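Local coordinates for conserved hypothetical protein (Agrobacterium tumefaciens, PDB 2FEX) that is of unknown function but belongs to the DJ-1/PfpI family, whose members commonly carry a reactive cysteine at a sharp turn between strand and helix, at residues G99-A104 / T119-A124; A104-G109 / K127-Y132; G111-V116 / V150-G155. All blocks are in the same frame, centred on the assembly; numbering follows the deposited sequence. Where two conformers were deposited one is given.

In the fold
From the N terminus, strand 96-100 and helix 102-109 supply the first segments of contacts 1 and 2, which share A104, and the loop after the helix supplies that of contact 3. Contact 1 closes a loop of 14 intervening residues when 119-124 returns beside the strand-helix turn. Contact 2 closes 17 when 127-132 docks on the helix, and contact 3 closes 33 when strand 150-153 meets 111-116. No contact nests in another: each pair crosses, so the three loops interlock. Together they tie the helix and the irregular chain after it to neighbouring strands 96-100 and 150-153 of the central mixed sheet.

Contact 1 (G99-A104 / T119-A124); sequences GICAAA and TGNALA
The side-chain amide of N121 lies against C101, with CG 3.8 Å from C101 CA and OD1 also brought close to that CA. ND2 reaches further, to the thiol: N121 ND2 donates to C101 SG over 3.4 Å with an N-H...S angle of 169°, a nearly straight bond with the sulphur almost in the amide plane. C101 SG stands anti to its backbone N (chi1 -168°), beside the carbonyl carbon, where the amide can meet it. The other end of the amide is held too, since OD1 accepts from G155 N; an asparagine, donor and acceptor on one rigid plane, suits both tasks. A water makes a second link, donating to C101 O at 2.7 Å and accepting from N121 N at 2.8 Å, so side chain and backbone of C101 are both tied to N121. Further along, A104 turns its methyl toward the other segment, CB lying 4.0 Å from T119 O. The small alanine fits beside G120, whose backbone is almost fully extended, a shape that suits a glycine. At the end of the strand, just before the turn, G99 has no side chain; a CB there would be crowded by A103 O. C101 has a strained backbone, with a positive phi of 62°, directly before helix 102-109, while E16 touches its side chain. A strained cysteine between strand and helix, in a G-x-C-x-A sequence, is consistent with the nucleophile elbow of the DJ-1/PfpI family, and C101 would be the probable reactive residue.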
loop_
_atom_site.group_PDB
_atom_site.type_symbol
_atom_site.label_atom_id
_atom_site.label_comp_id
_atom_site.label_asym_id
_atom_site.label_seq_id
_atom_site.Cartn_x
_atom_site.Cartn_y
_atom_site.Cartn_z
ATOM N N GLY A 99 -6.932 -9.354 10.784
ATOM C CA GLY A 99 -7.732 -8.176 10.441
ATOM C C GLY A 99 -7.037 -6.936 10.945
ATOM O O GLY A 99 -6.507 -6.928 12.057
ATOM N N ILE A 100 -7.054 -5.900 10.097
ATOM C CA ILE A 100 -6.396 -4.624 10.434
ATOM C C ILE A 100 -7.416 -3.474 10.379
ATOM O O ILE A 100 -8.409 -3.465 9.542
ATOM C CB ILE A 100 -5.168 -4.427 9.512
ATOM C CG1 ILE A 100 -4.511 -3.056 9.777
ATOM C CG2 ILE A 100 -5.615 -4.533 8.004
ATOM C CD1 ILE A 100 -3.044 -2.997 9.180
ATOM N N CYS A 101 -7.206 -2.513 11.263
ATOM C CA CYS A 101 -7.958 -1.251 11.235
ATOM C C CYS A 101 -9.477 -1.550 11.461
ATOM O O CYS A 101 -9.843 -2.317 12.398
ATOM C CB CYS A 101 -7.664 -0.534 9.876
ATOM S SG CYS A 101 -8.188 1.196 9.695
ATOM N N ALA A 102 -10.360 -0.991 10.613
ATOM C CA ALA A 102 -11.814 -1.253 10.828
ATOM C C ALA A 102 -12.129 -2.737 10.760
ATOM O O ALA A 102 -13.104 -3.229 11.406
ATOM C CB ALA A 102 -12.691 -0.452 9.824
ATOM N N ALA A 103 -11.316 -3.478 9.985
ATOM C CA ALA A 103 -11.551 -4.938 9.902
ATOM C C ALA A 103 -11.226 -5.661 11.208
ATOM O O ALA A 103 -11.768 -6.740 11.462
ATOM C CB ALA A 103 -10.776 -5.555 8.690
ATOM N N ALA A 104 -10.310 -5.105 11.997
ATOM C CA ALA A 104 -10.056 -5.716 13.320
ATOM C C ALA A 104 -11.293 -5.608 14.196
ATOM O O ALA A 104 -11.632 -6.559 14.883
ATOM C CB ALA A 104 -8.846 -5.050 14.039
ATOM N N THR A 119 -5.433 -6.372 19.330
ATOM C CA THR A 119 -5.456 -4.934 19.406
ATOM C C THR A 119 -6.378 -4.445 18.263
ATOM O O THR A 119 -7.181 -5.232 17.704
ATOM C CB THR A 119 -4.036 -4.326 19.336
ATOM O OG1 THR A 119 -4.059 -2.918 19.664
ATOM C CG2 THR A 119 -3.384 -4.577 17.937
ATOM N N GLY A 120 -6.325 -3.144 18.011
ATOM C CA GLY A 120 -7.262 -2.541 17.028
ATOM C C GLY A 120 -6.904 -1.075 16.922
ATOM O O GLY A 120 -5.841 -0.598 17.441
ATOM N N ASN A 121 -7.788 -0.312 16.295
ATOM C CA ASN A 121 -7.539 1.139 16.239
ATOM C C ASN A 121 -7.704 1.781 17.604
ATOM O O ASN A 121 -7.004 2.777 17.908
ATOM C CB ASN A 121 -8.511 1.787 15.262
ATOM C CG ASN A 121 -8.137 1.507 13.829
ATOM O OD1 ASN A 121 -6.962 1.237 13.524
ATOM N ND2 ASN A 121 -9.152 1.550 12.928
ATOM N N ALA A 122 -8.629 1.227 18.387
ATOM C CA ALA A 122 -8.895 1.652 19.772
ATOM C C ALA A 122 -9.815 0.623 20.427
ATOM O O ALA A 122 -10.608 -0.051 19.712
ATOM C CB ALA A 122 -9.631 3.001 19.749
ATOM N N LEU A 123 -9.758 0.545 21.758
ATOM C CA LEU A 123 -10.663 -0.387 22.449
ATOM C C LEU A 123 -12.130 0.003 22.119
ATOM O O LEU A 123 -12.984 -0.864 21.900
ATOM C CB LEU A 123 -10.448 -0.337 23.970
ATOM C CG LEU A 123 -11.415 -1.156 24.837
ATOM C CD1 LEU A 123 -11.492 -2.596 24.456
ATOM C CD2 LEU A 123 -10.951 -0.989 26.288
ATOM N N ALA A 124 -12.397 1.318 22.060
ATOM C CA ALA A 124 -13.799 1.785 21.836
ATOM C C ALA A 124 -14.314 1.367 20.435
ATOM O O ALA A 124 -15.532 1.118 20.247
ATOM C CB ALA A 124 -13.881 3.285 21.985
HETATM O O HOH W 1 -9.947 -1.614 15.044
#

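Contact 2 (A104-G109 / K127-Y132); sequences ASALGG and KAYPAY
Y129 lies across helix 102-109, starting with CB, which is 3.8 Å from G109 CA. Chi1 of -71° sets CG anti to the carbonyl carbon, beside the backbone N, near S105 O and G109 CA. CD1 stays beside G109 CA, while CD2 passes 3.4 Å from S105 O, which sits above one face toward the rim. CE2 meets S105 CB at 3.6 Å. CE1 and CZ approach A106 CA, which makes a CH-pi contact on the same face, 4.2 Å from the ring centroid, and OH ends beside A106 CA and CB. A broad, flat ring suits a helix surface made of a serine, an alanine and one glycine, G109; W75 also touches A106 and Y129. A CB on G109 would clash with Y129 CD1, and one on G108 would be tight against Y132 CD1. Separately, A131 CB approaches G109 O to 3.2 Å, and Y132 CA makes a CA-H...O contact with G108 O at 3.5 Å. Two polar tips bond outside the two segments: S105 OG with H126 and Y132 OH with H118. This is a type I turn, Y129 to Y132, docked on a glycine-bearing helix face, here on the helix that follows the probable nucleophile elbow.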
loop_
_atom_site.group_PDB
_atom_site.type_symbol
_atom_site.label_atom_id
_atom_site.label_comp_id
_atom_site.label_asym_id
_atom_site.label_seq_id
_atom_site.Cartn_x
_atom_site.Cartn_y
_atom_site.Cartn_z
ATOM N N ALA A 104 -10.310 -5.105 11.997
ATOM C CA ALA A 104 -10.056 -5.716 13.320
ATOM C C ALA A 104 -11.293 -5.608 14.196
ATOM O O ALA A 104 -11.632 -6.559 14.883
ATOM C CB ALA A 104 -8.846 -5.050 14.039
ATOM N N SER A 105 -11.979 -4.471 14.172
ATOM C CA SER A 105 -13.208 -4.337 14.983
ATOM C C SER A 105 -14.318 -5.235 14.399
ATOM O O SER A 105 -15.078 -5.829 15.155
ATOM C CB SER A 105 -13.637 -2.868 15.013
ATOM O OG SER A 105 -12.624 -2.098 15.709
ATOM N N ALA A 106 -14.383 -5.336 13.074
ATOM C CA ALA A 106 -15.329 -6.278 12.490
ATOM C C ALA A 106 -15.073 -7.717 12.965
ATOM O O ALA A 106 -16.054 -8.445 13.275
ATOM C CB ALA A 106 -15.302 -6.164 10.945
ATOM N N LEU A 107 -13.787 -8.137 13.072
ATOM C CA LEU A 107 -13.479 -9.461 13.636
ATOM C C LEU A 107 -13.980 -9.559 15.078
ATOM O O LEU A 107 -14.531 -10.569 15.464
ATOM C CB LEU A 107 -11.982 -9.731 13.626
ATOM C CG LEU A 107 -11.385 -10.006 12.254
ATOM C CD1 LEU A 107 -9.944 -10.402 12.494
ATOM C CD2 LEU A 107 -12.144 -11.198 11.526
ATOM N N GLY A 108 -13.798 -8.496 15.864
ATOM C CA GLY A 108 -14.365 -8.507 17.223
ATOM C C GLY A 108 -15.867 -8.795 17.188
ATOM O O GLY A 108 -16.410 -9.460 18.060
ATOM N N GLY A 109 -16.554 -8.308 16.155
ATOM C CA GLY A 109 -18.027 -8.511 16.043
ATOM C C GLY A 109 -18.437 -9.958 15.714
ATOM O O GLY A 109 -19.595 -10.345 15.928
ATOM N N LYS A 127 -15.528 -2.086 20.935
ATOM C CA LYS A 127 -16.711 -2.064 21.815
ATOM C C LYS A 127 -17.955 -1.591 21.081
ATOM O O LYS A 127 -19.082 -1.799 21.586
ATOM C CB LYS A 127 -16.435 -1.227 23.106
ATOM C CG LYS A 127 -15.449 -1.983 24.044
ATOM C CD LYS A 127 -15.136 -1.240 25.364
ATOM C CE LYS A 127 -16.370 -0.989 26.202
ATOM N NZ LYS A 127 -16.870 -2.202 26.880
ATOM N N ALA A 128 -17.774 -0.956 19.922
ATOM C CA ALA A 128 -18.949 -0.521 19.080
ATOM C C ALA A 128 -19.737 -1.752 18.606
ATOM O O ALA A 128 -20.917 -1.624 18.250
ATOM C CB ALA A 128 -18.506 0.278 17.930
ATOM N N TYR A 129 -19.084 -2.922 18.606
ATOM C CA TYR A 129 -19.753 -4.211 18.263
ATOM C C TYR A 129 -20.242 -4.963 19.521
ATOM O O TYR A 129 -19.429 -5.431 20.339
ATOM C CB TYR A 129 -18.722 -5.099 17.513
ATOM C CG TYR A 129 -18.416 -4.605 16.123
ATOM C CD1 TYR A 129 -19.082 -5.157 15.020
ATOM C CD2 TYR A 129 -17.492 -3.569 15.904
ATOM C CE1 TYR A 129 -18.819 -4.693 13.723
ATOM C CE2 TYR A 129 -17.224 -3.075 14.603
ATOM C CZ TYR A 129 -17.903 -3.669 13.516
ATOM O OH TYR A 129 -17.655 -3.189 12.256
ATOM N N PRO A 130 -21.579 -5.135 19.692
ATOM C CA PRO A 130 -22.074 -5.814 20.911
ATOM C C PRO A 130 -21.575 -7.232 21.133
ATOM O O PRO A 130 -21.463 -7.683 22.273
ATOM C CB PRO A 130 -23.622 -5.818 20.746
ATOM C CG PRO A 130 -23.901 -5.098 19.558
ATOM C CD PRO A 130 -22.651 -4.680 18.806
ATOM N N ALA A 131 -21.217 -7.935 20.056
ATOM C CA ALA A 131 -20.681 -9.292 20.200
ATOM C C ALA A 131 -19.248 -9.334 20.725
ATOM O O ALA A 131 -18.758 -10.410 21.055
ATOM C CB ALA A 131 -20.809 -10.103 18.829
ATOM N N TYR A 132 -18.566 -8.176 20.750
ATOM C CA TYR A 132 -17.173 -8.172 21.200
ATOM C C TYR A 132 -17.151 -8.289 22.712
ATOM O O TYR A 132 -17.616 -7.398 23.408
ATOM C CB TYR A 132 -16.533 -6.859 20.794
ATOM C CG TYR A 132 -15.180 -6.665 21.408
ATOM C CD1 TYR A 132 -14.088 -7.415 20.971
ATOM C CD2 TYR A 132 -14.991 -5.684 22.399
ATOM C CE1 TYR A 132 -12.807 -7.210 21.532
ATOM C CE2 TYR A 132 -13.725 -5.442 22.977
ATOM C CZ TYR A 132 -12.632 -6.211 22.539
ATOM O OH TYR A 132 -11.403 -5.941 23.103
#

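Contact 3 (G111-V116 / V150-G155); sequences GVLNDV and VVTAAG
No ring or side-chain amide takes part where V112, L113 and V116 meet V150 and T152, so there are neither faces nor edges to fill; the contact is made by branched aliphatic groups. V150 is its centre, and each part of its isopropyl group has a partner. Its CG1 lies 3.6 Å from L113 CD2, and its CB faces V116 CG2 at 4.1 Å; both L113 and V116 cross V150 at about a right angle. V150 CG2 approaches V112 CG2 at 3.8 Å in one of the two conformers of V112, so that touch is less certain than the others. V150 CG1 stands anti to the backbone N (chi1 174°). Beta-branched valine suits an extended strand and holds two methyls close to the backbone, where V150 can meet several neighbours. L113 is forked between two elements: its CD2 serves the strand, meeting T152 CG2 tip to tip at 3.8 Å as well as V150, while CD1 packs on the helix backbone near A104 and G108. Leucine, with two methyls at its end, fits this role. The threonine is two-sided as well, giving CG2 to L113. V150 and T152 point to the loop and V151 away from it, as alternation in a strand demands. The loop turns in at G111, which leaves the helix with a positive phi of 89°; a CB would be jammed there against the carbonyl O of the preceding residue, so glycine suits the place. A type I turn follows, closed by N114 N bonding to G111 O at 3.0 Å. R91, on helix 84-92, touches V112 and V150. Chemically, five buried residues meet through methyl and methine groups, so the contact rests on shape fit and the exclusion of water, with T152 OG1 satisfied outside it by T119 N.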
loop_
_atom_site.group_PDB
_atom_site.type_symbol
_atom_site.label_atom_id
_atom_site.label_comp_id
_atom_site.label_asym_id
_atom_site.label_seq_id
_atom_site.Cartn_x
_atom_site.Cartn_y
_atom_site.Cartn_z
ATOM N N GLY A 111 -16.992 -12.408 17.370
ATOM C CA GLY A 111 -16.662 -13.129 18.611
ATOM C C GLY A 111 -15.247 -13.708 18.662
ATOM O O GLY A 111 -14.818 -14.193 19.737
ATOM N N VAL A 112 -14.507 -13.656 17.539
ATOM C CA VAL A 112 -13.206 -14.320 17.458
ATOM C C VAL A 112 -12.132 -13.679 18.365
ATOM O O VAL A 112 -11.070 -14.269 18.633
ATOM C CB VAL A 112 -12.735 -14.402 15.984
ATOM C CG1 VAL A 112 -12.220 -13.038 15.467
ATOM C CG2 VAL A 112 -11.713 -15.485 15.824
ATOM N N LEU A 113 -12.385 -12.437 18.805
ATOM C CA LEU A 113 -11.407 -11.782 19.703
ATOM C C LEU A 113 -11.732 -12.008 21.191
ATOM O O LEU A 113 -11.094 -11.423 22.046
ATOM C CB LEU A 113 -11.319 -10.278 19.413
ATOM C CG LEU A 113 -11.084 -9.917 17.966
ATOM C CD1 LEU A 113 -10.927 -8.379 17.771
ATOM C CD2 LEU A 113 -9.867 -10.693 17.423
ATOM N N ASN A 114 -12.767 -12.807 21.504
ATOM C CA ASN A 114 -13.214 -12.905 22.920
ATOM C C ASN A 114 -12.188 -13.545 23.869
ATOM O O ASN A 114 -12.170 -13.229 25.073
ATOM C CB ASN A 114 -14.516 -13.687 23.022
ATOM C CG ASN A 114 -15.733 -12.932 22.452
ATOM O OD1 ASN A 114 -15.636 -11.778 21.991
ATOM N ND2 ASN A 114 -16.907 -13.632 22.434
ATOM N N ASP A 115 -11.396 -14.468 23.312
ATOM C CA ASP A 115 -10.560 -15.434 23.984
ATOM C C ASP A 115 -9.058 -15.314 23.645
ATOM O O ASP A 115 -8.283 -16.190 24.012
ATOM C CB ASP A 115 -11.047 -16.825 23.520
ATOM C CG ASP A 115 -10.973 -17.018 21.962
ATOM O OD1 ASP A 115 -11.183 -16.063 21.113
ATOM O OD2 ASP A 115 -10.708 -18.186 21.573
ATOM N N VAL A 116 -8.676 -14.305 22.863
ATOM C CA VAL A 116 -7.286 -14.152 22.441
ATOM C C VAL A 116 -6.816 -12.739 22.654
ATOM O O VAL A 116 -7.614 -11.789 22.573
ATOM C CB VAL A 116 -7.071 -14.528 20.950
ATOM C CG1 VAL A 116 -7.337 -16.048 20.773
ATOM C CG2 VAL A 116 -7.967 -13.677 20.025
ATOM N N VAL A 150 -4.970 -15.666 15.571
ATOM C CA VAL A 150 -5.623 -14.443 15.134
ATOM C C VAL A 150 -4.603 -13.308 15.220
ATOM O O VAL A 150 -3.967 -13.074 16.260
ATOM C CB VAL A 150 -6.833 -14.120 16.085
ATOM C CG1 VAL A 150 -7.475 -12.740 15.741
ATOM C CG2 VAL A 150 -7.888 -15.247 16.007
ATOM N N VAL A 151 -4.449 -12.590 14.119
ATOM C CA VAL A 151 -3.557 -11.444 14.083
ATOM C C VAL A 151 -4.430 -10.177 13.921
ATOM O O VAL A 151 -5.328 -10.118 13.062
ATOM C CB VAL A 151 -2.581 -11.543 12.888
ATOM C CG1 VAL A 151 -1.794 -10.206 12.720
ATOM C CG2 VAL A 151 -1.572 -12.723 13.161
ATOM N N THR A 152 -4.162 -9.166 14.735
ATOM C CA THR A 152 -4.883 -7.914 14.648
ATOM C C THR A 152 -3.894 -6.731 14.694
ATOM O O THR A 152 -2.788 -6.856 15.190
ATOM C CB THR A 152 -5.947 -7.781 15.786
ATOM O OG1 THR A 152 -5.303 -8.052 17.044
ATOM C CG2 THR A 152 -7.145 -8.761 15.512
ATOM N N ALA A 153 -4.334 -5.594 14.143
ATOM C CA ALA A 153 -3.539 -4.363 14.125
ATOM C C ALA A 153 -4.416 -3.175 13.868
ATOM O O ALA A 153 -5.522 -3.292 13.320
ATOM C CB ALA A 153 -2.514 -4.456 13.001
ATOM N N ALA A 154 -3.880 -2.017 14.274
ATOM C CA ALA A 154 -4.502 -0.737 13.939
ATOM C C ALA A 154 -4.089 -0.465 12.464
ATOM O O ALA A 154 -3.049 -1.001 11.981
ATOM C CB ALA A 154 -3.919 0.306 14.842
ATOM N N GLY A 155 -4.839 0.417 11.820
ATOM C CA GLY A 155 -4.507 0.839 10.465
ATOM C C GLY A 155 -3.137 1.505 10.382
ATOM O O GLY A 155 -2.533 1.509 9.313
#